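Local atomic coordinates of uncharacterized protein (Candida albicans, PDB entry 5K04), a protein that probably serves as the non-catalytic, helical-repeat subunit of the NatB complex, which acetylates the N-termini of proteins. Residues 196-201 / 224-229; 714-719 / 734-739. One frame throughout, in Å; residues are numbered along the deposited sequence.

Contact 1. Residues 196-201 / 224-229; sequences SSKEIE and KENASF
Two donors grip Glu201 OE1: the hydroxyl of Ser228, with OG 2.6 Å from OE1, and the side-chain amide of Asn226, with ND2 2.9 Å from the same oxygen. The grip ties the N-terminal part of helix 197-204 to the end of helix 213-225, where Ala227, at positive phi, closes a Schellman motif. The hydroxyl takes the syn lone pair of OE1 and the amide the anti one, and the carboxylate and amide planes are 13° apart, nearly coplanar. An extended chain, with CG anti to the backbone N and CD anti in turn (chi2 179°), carries the carboxylate out to both donors.

Asn226 ND2 spends its other N-H on Ser197 O, 2.9 Å away and almost straight at 169°. This donor stands above the carbonyl plane, while Glu201 N comes to the same oxygen from the opposite face as part of the helix. With both N-H groups of ND2 engaged by acceptors lying in its plane, the amide has little freedom to turn.

Capping of helix 197-204 is separate: Ser196 and Glu199 form a capping box, and Lys173 pairs with Glu199. On the exposed flank the aliphatic chain of Lys198 crosses Asn226 obliquely, and its bend at chi2 leaves CD of Lys198 3.5 Å from CG of Asn226.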
loop_
_atom_site.group_PDB
_atom_site.type_symbol
_atom_site.label_atom_id
_atom_site.label_comp_id
_atom_site.label_asym_id
_atom_site.label_seq_id
_atom_site.Cartn_x
_atom_site.Cartn_y
_atom_site.Cartn_z
ATOM N N SER A 196 -18.548 13.497 23.451
ATOM C CA SER A 196 -18.999 14.506 22.515
ATOM C C SER A 196 -17.947 15.600 22.378
ATOM O O SER A 196 -17.013 15.723 23.177
ATOM C CB SER A 196 -20.325 15.118 22.975
ATOM O OG SER A 196 -20.151 15.874 24.166
ATOM N N SER A 197 -18.127 16.410 21.339
ATOM C CA SER A 197 -17.270 17.570 21.137
ATOM C C SER A 197 -17.311 18.499 22.350
ATOM O O SER A 197 -16.282 19.063 22.744
ATOM C CB SER A 197 -17.709 18.303 19.861
ATOM O OG SER A 197 -16.652 19.048 19.287
ATOM N N LYS A 198 -18.499 18.662 22.958
ATOM C CA LYS A 198 -18.623 19.490 24.157
ATOM C C LYS A 198 -17.830 18.899 25.311
ATOM O O LYS A 198 -17.137 19.623 26.039
ATOM C CB LYS A 198 -20.091 19.638 24.564
ATOM C CG LYS A 198 -20.936 20.455 23.617
ATOM C CD LYS A 198 -20.502 21.915 23.599
ATOM C CE LYS A 198 -21.183 22.726 24.692
ATOM N NZ LYS A 198 -20.999 24.205 24.486
ATOM N N GLU A 199 -17.931 17.582 25.497
ATOM C CA GLU A 199 -17.224 16.935 26.594
ATOM C C GLU A 199 -15.717 16.950 26.359
ATOM O O GLU A 199 -14.941 17.172 27.293
ATOM C CB GLU A 199 -17.747 15.507 26.769
ATOM C CG GLU A 199 -19.196 15.407 27.227
ATOM C CD GLU A 199 -19.753 13.984 27.101
ATOM O OE1 GLU A 199 -19.511 13.332 26.060
ATOM O OE2 GLU A 199 -20.427 13.523 28.050
ATOM N N ILE A 200 -15.295 16.739 25.109
ATOM C CA ILE A 200 -13.871 16.760 24.768
ATOM C C ILE A 200 -13.235 18.089 25.185
ATOM O O ILE A 200 -12.166 18.117 25.808
ATOM C CB ILE A 200 -13.682 16.485 23.263
ATOM C CG1 ILE A 200 -13.985 15.016 22.932
ATOM C CG2 ILE A 200 -12.285 16.864 22.814
ATOM C CD1 ILE A 200 -13.858 14.684 21.455
ATOM N N GLU A 201 -13.869 19.214 24.833
ATOM C CA GLU A 201 -13.313 20.515 25.215
ATOM C C GLU A 201 -13.220 20.646 26.726
ATOM O O GLU A 201 -12.201 21.093 27.267
ATOM C CB GLU A 201 -14.154 21.669 24.659
ATOM C CG GLU A 201 -13.559 23.026 25.065
ATOM C CD GLU A 201 -14.324 24.239 24.531
ATOM O OE1 GLU A 201 -15.399 24.056 23.906
ATOM O OE2 GLU A 201 -13.841 25.379 24.757
ATOM N N LYS A 224 -13.736 24.420 17.799
ATOM C CA LYS A 224 -14.352 24.935 16.588
ATOM C C LYS A 224 -15.777 24.420 16.451
ATOM O O LYS A 224 -16.702 25.194 16.187
ATOM C CB LYS A 224 -13.507 24.550 15.374
ATOM C CG LYS A 224 -13.958 25.174 14.069
ATOM C CD LYS A 224 -13.339 24.411 12.913
ATOM C CE LYS A 224 -13.763 24.966 11.565
ATOM N NZ LYS A 224 -13.174 24.104 10.499
ATOM N N GLU A 225 -15.971 23.111 16.656
ATOM C CA GLU A 225 -17.302 22.518 16.558
ATOM C C GLU A 225 -18.248 23.064 17.625
ATOM O O GLU A 225 -19.448 23.215 17.375
ATOM C CB GLU A 225 -17.206 20.990 16.659
ATOM C CG GLU A 225 -17.226 20.285 15.294
ATOM C CD GLU A 225 -16.605 18.888 15.324
ATOM O OE1 GLU A 225 -16.921 18.110 16.252
ATOM O OE2 GLU A 225 -15.795 18.580 14.418
ATOM N N ASN A 226 -17.734 23.360 18.821
ATOM C CA ASN A 226 -18.561 23.944 19.871
ATOM C C ASN A 226 -18.757 25.451 19.709
ATOM O O ASN A 226 -19.484 26.053 20.509
ATOM C CB ASN A 226 -17.950 23.668 21.248
ATOM C CG ASN A 226 -17.678 22.189 21.496
ATOM O OD1 ASN A 226 -18.311 21.307 20.892
ATOM N ND2 ASN A 226 -16.720 21.909 22.402
ATOM N N ALA A 227 -18.140 26.066 18.697
ATOM C CA ALA A 227 -18.161 27.522 18.509
ATOM C C ALA A 227 -17.538 28.235 19.704
ATOM O O ALA A 227 -17.984 29.316 20.103
ATOM C CB ALA A 227 -19.579 28.045 18.239
ATOM N N SER A 228 -16.517 27.608 20.294
ATOM C CA SER A 228 -15.767 28.183 21.416
ATOM C C SER A 228 -14.632 29.054 20.869
ATOM O O SER A 228 -13.439 28.759 20.995
ATOM C CB SER A 228 -15.247 27.074 22.323
ATOM O OG SER A 228 -16.299 26.215 22.709
ATOM N N PHE A 229 -15.036 30.152 20.229
ATOM C CA PHE A 229 -14.096 30.901 19.411
ATOM C C PHE A 229 -13.191 31.789 20.244
ATOM O O PHE A 229 -12.064 32.078 19.827
ATOM C CB PHE A 229 -14.853 31.714 18.366
ATOM C CG PHE A 229 -15.550 30.868 17.341
ATOM C CD1 PHE A 229 -14.835 29.962 16.575
ATOM C CD2 PHE A 229 -16.916 30.982 17.136
ATOM C CE1 PHE A 229 -15.473 29.184 15.624
ATOM C CE2 PHE A 229 -17.556 30.208 16.192
ATOM C CZ PHE A 229 -16.832 29.302 15.439
#

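Contact 2. Residues 714-719 / 734-739; sequences IIDSMD and EIKSSI
Lys736 NZ meets the carboxylate of Asp716 in a salt bridge, donating to OD1 at 2.9 Å on its syn lone pair and only weakly to OD2, at 3.2 Å. The pair joins the last turn of helix 707-717 to helix 729-747 across a helical hairpin, an arrangement in keeping with the helical-repeat character of this family. The two side chains cross at about a right angle. Lys736 gets there by a single bend: its chain runs extended as far as CD, turns at chi3 (-63°) to place CE, and then extends again to NZ. The bend also brings CE to 3.6 Å from Asp716 OD1, so that the carboxylate lies against the end of the methylene chain as well as the ammonium group. Asp716 also touches Lys732, one turn earlier on helix 729-747.

Inward from the ion pair, the side chains of Ile715 and Lys736 run alongside one another, pointing opposite ways. Ile715 CG2 packs on the methylenes of Lys736, 3.9 Å from its CG, and CD1 of the isoleucine lies near that same carbon. Deeper still, CD1 of Ile715 meets CD1 of Ile739 tip to tip at 3.8 Å and approaches CG2 of Ile735 at 4.0 Å. A further polar tie between the helices is made by His712, whose NE2 is hydrogen-bonded to the backbone O of Lys736.

The three isoleucines are buried, whereas Asp716 is exposed. Lys736 therefore spans an apolar seam and its polar margin: its methylenes cover Ile715, while its ammonium group, facing the carboxylate of exposed Asp716, would probably have its charge stabilised there without having to enter the seam.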
loop_
_atom_site.group_PDB
_atom_site.type_symbol
_atom_site.label_atom_id
_atom_site.label_comp_id
_atom_site.label_asym_id
_atom_site.label_seq_id
_atom_site.Cartn_x
_atom_site.Cartn_y
_atom_site.Cartn_z
ATOM N N ILE A 714 5.905 -2.895 -39.471
ATOM C CA ILE A 714 5.151 -1.701 -39.088
ATOM C C ILE A 714 6.084 -0.680 -38.456
ATOM O O ILE A 714 6.000 0.522 -38.733
ATOM C CB ILE A 714 4.001 -2.086 -38.132
ATOM C CG1 ILE A 714 3.010 -3.047 -38.809
ATOM C CG2 ILE A 714 3.288 -0.855 -37.595
ATOM C CD1 ILE A 714 2.151 -3.828 -37.803
ATOM N N ILE A 715 7.002 -1.156 -37.614
ATOM C CA ILE A 715 7.959 -0.294 -36.930
ATOM C C ILE A 715 8.893 0.379 -37.930
ATOM O O ILE A 715 9.144 1.587 -37.850
ATOM C CB ILE A 715 8.723 -1.126 -35.883
ATOM C CG1 ILE A 715 7.809 -1.403 -34.688
ATOM C CG2 ILE A 715 10.022 -0.455 -35.490
ATOM C CD1 ILE A 715 8.392 -2.378 -33.668
ATOM N N ASP A 716 9.399 -0.389 -38.908
ATOM C CA ASP A 716 10.313 0.166 -39.901
ATOM C C ASP A 716 9.609 1.143 -40.839
ATOM O O ASP A 716 10.251 2.041 -41.390
ATOM C CB ASP A 716 10.968 -0.955 -40.714
ATOM C CG ASP A 716 11.958 -1.787 -39.901
ATOM O OD1 ASP A 716 12.406 -1.347 -38.813
ATOM O OD2 ASP A 716 12.297 -2.892 -40.373
ATOM N N SER A 717 8.301 0.985 -41.034
ATOM C CA SER A 717 7.543 1.890 -41.891
ATOM C C SER A 717 7.116 3.165 -41.179
ATOM O O SER A 717 6.593 4.068 -41.837
ATOM C CB SER A 717 6.296 1.195 -42.434
ATOM O OG SER A 717 5.330 1.047 -41.396
ATOM N N MET A 718 7.311 3.261 -39.863
ATOM C CA MET A 718 6.872 4.441 -39.132
ATOM C C MET A 718 7.873 5.576 -39.309
ATOM O O MET A 718 9.083 5.383 -39.154
ATOM C CB MET A 718 6.676 4.115 -37.650
ATOM C CG MET A 718 5.481 3.202 -37.418
ATOM S SD MET A 718 5.087 2.781 -35.722
ATOM C CE MET A 718 6.687 3.009 -35.088
ATOM N N ASP A 719 7.364 6.750 -39.654
ATOM C CA ASP A 719 8.174 7.954 -39.723
ATOM C C ASP A 719 8.130 8.693 -38.390
ATOM O O ASP A 719 7.198 8.562 -37.601
ATOM C CB ASP A 719 7.695 8.865 -40.851
ATOM C CG ASP A 719 7.864 8.229 -42.220
ATOM O OD1 ASP A 719 9.013 8.140 -42.709
ATOM O OD2 ASP A 719 6.842 7.802 -42.800
ATOM N N GLU A 734 16.092 -2.022 -30.110
ATOM C CA GLU A 734 15.811 -2.636 -28.816
ATOM C C GLU A 734 14.353 -3.099 -28.730
ATOM O O GLU A 734 14.058 -4.181 -28.205
ATOM C CB GLU A 734 16.151 -1.637 -27.703
ATOM C CG GLU A 734 15.575 -1.978 -26.323
ATOM C CD GLU A 734 15.612 -0.799 -25.347
ATOM O OE1 GLU A 734 16.625 -0.661 -24.627
ATOM O OE2 GLU A 734 14.631 -0.008 -25.313
ATOM N N ILE A 735 13.433 -2.305 -29.280
ATOM C CA ILE A 735 12.020 -2.656 -29.232
ATOM C C ILE A 735 11.723 -3.834 -30.152
ATOM O O ILE A 735 10.960 -4.739 -29.787
ATOM C CB ILE A 735 11.171 -1.416 -29.566
ATOM C CG1 ILE A 735 11.218 -0.460 -28.365
ATOM C CG2 ILE A 735 9.747 -1.806 -29.960
ATOM C CD1 ILE A 735 10.259 0.709 -28.444
ATOM N N LYS A 736 12.343 -3.859 -31.347
ATOM C CA LYS A 736 12.157 -4.989 -32.252
ATOM C C LYS A 736 12.736 -6.271 -31.669
ATOM O O LYS A 736 12.116 -7.337 -31.773
ATOM C CB LYS A 736 12.775 -4.702 -33.624
ATOM C CG LYS A 736 12.057 -3.587 -34.393
ATOM C CD LYS A 736 12.298 -3.639 -35.881
ATOM C CE LYS A 736 13.746 -3.442 -36.258
ATOM N NZ LYS A 736 13.910 -3.610 -37.748
ATOM N N SER A 737 13.921 -6.191 -31.052
ATOM C CA SER A 737 14.511 -7.381 -30.444
ATOM C C SER A 737 13.671 -7.877 -29.272
ATOM O O SER A 737 13.524 -9.089 -29.071
ATOM C CB SER A 737 15.943 -7.090 -29.982
ATOM O OG SER A 737 16.803 -6.859 -31.083
ATOM N N SER A 738 13.123 -6.949 -28.481
ATOM C CA SER A 738 12.320 -7.333 -27.320
ATOM C C SER A 738 11.016 -7.985 -27.748
ATOM O O SER A 738 10.576 -8.968 -27.143
ATOM C CB SER A 738 12.029 -6.110 -26.442
ATOM O OG SER A 738 11.107 -6.430 -25.416
ATOM N N ILE A 739 10.362 -7.426 -28.768
ATOM C CA ILE A 739 9.149 -8.042 -29.296
ATOM C C ILE A 739 9.452 -9.456 -29.762
ATOM O O ILE A 739 8.723 -10.403 -29.451
ATOM C CB ILE A 739 8.560 -7.183 -30.432
ATOM C CG1 ILE A 739 7.904 -5.926 -29.862
ATOM C CG2 ILE A 739 7.573 -7.986 -31.270
ATOM C CD1 ILE A 739 7.651 -4.871 -30.924
#

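Overall arrangement
Both contacts join helices that are close in sequence, yet they share no elements: contact 1 ties helix 197-204 to the end of helix 213-225, and contact 2 pairs helix 707-717 with helix 729-747 near the C-terminus. They lie on opposite sides of the chain's centre, with their own centres 66 Å apart and nearest atoms about 51 Å apart. Contact 1 is a surface contact, held by neutral donors on carboxylate and carbonyl oxygens. Contact 2 is mainly buried, built on isoleucines with one ion pair at its exposed margin. Neither is touched by the other protein chain, so both act within this all-helical subunit.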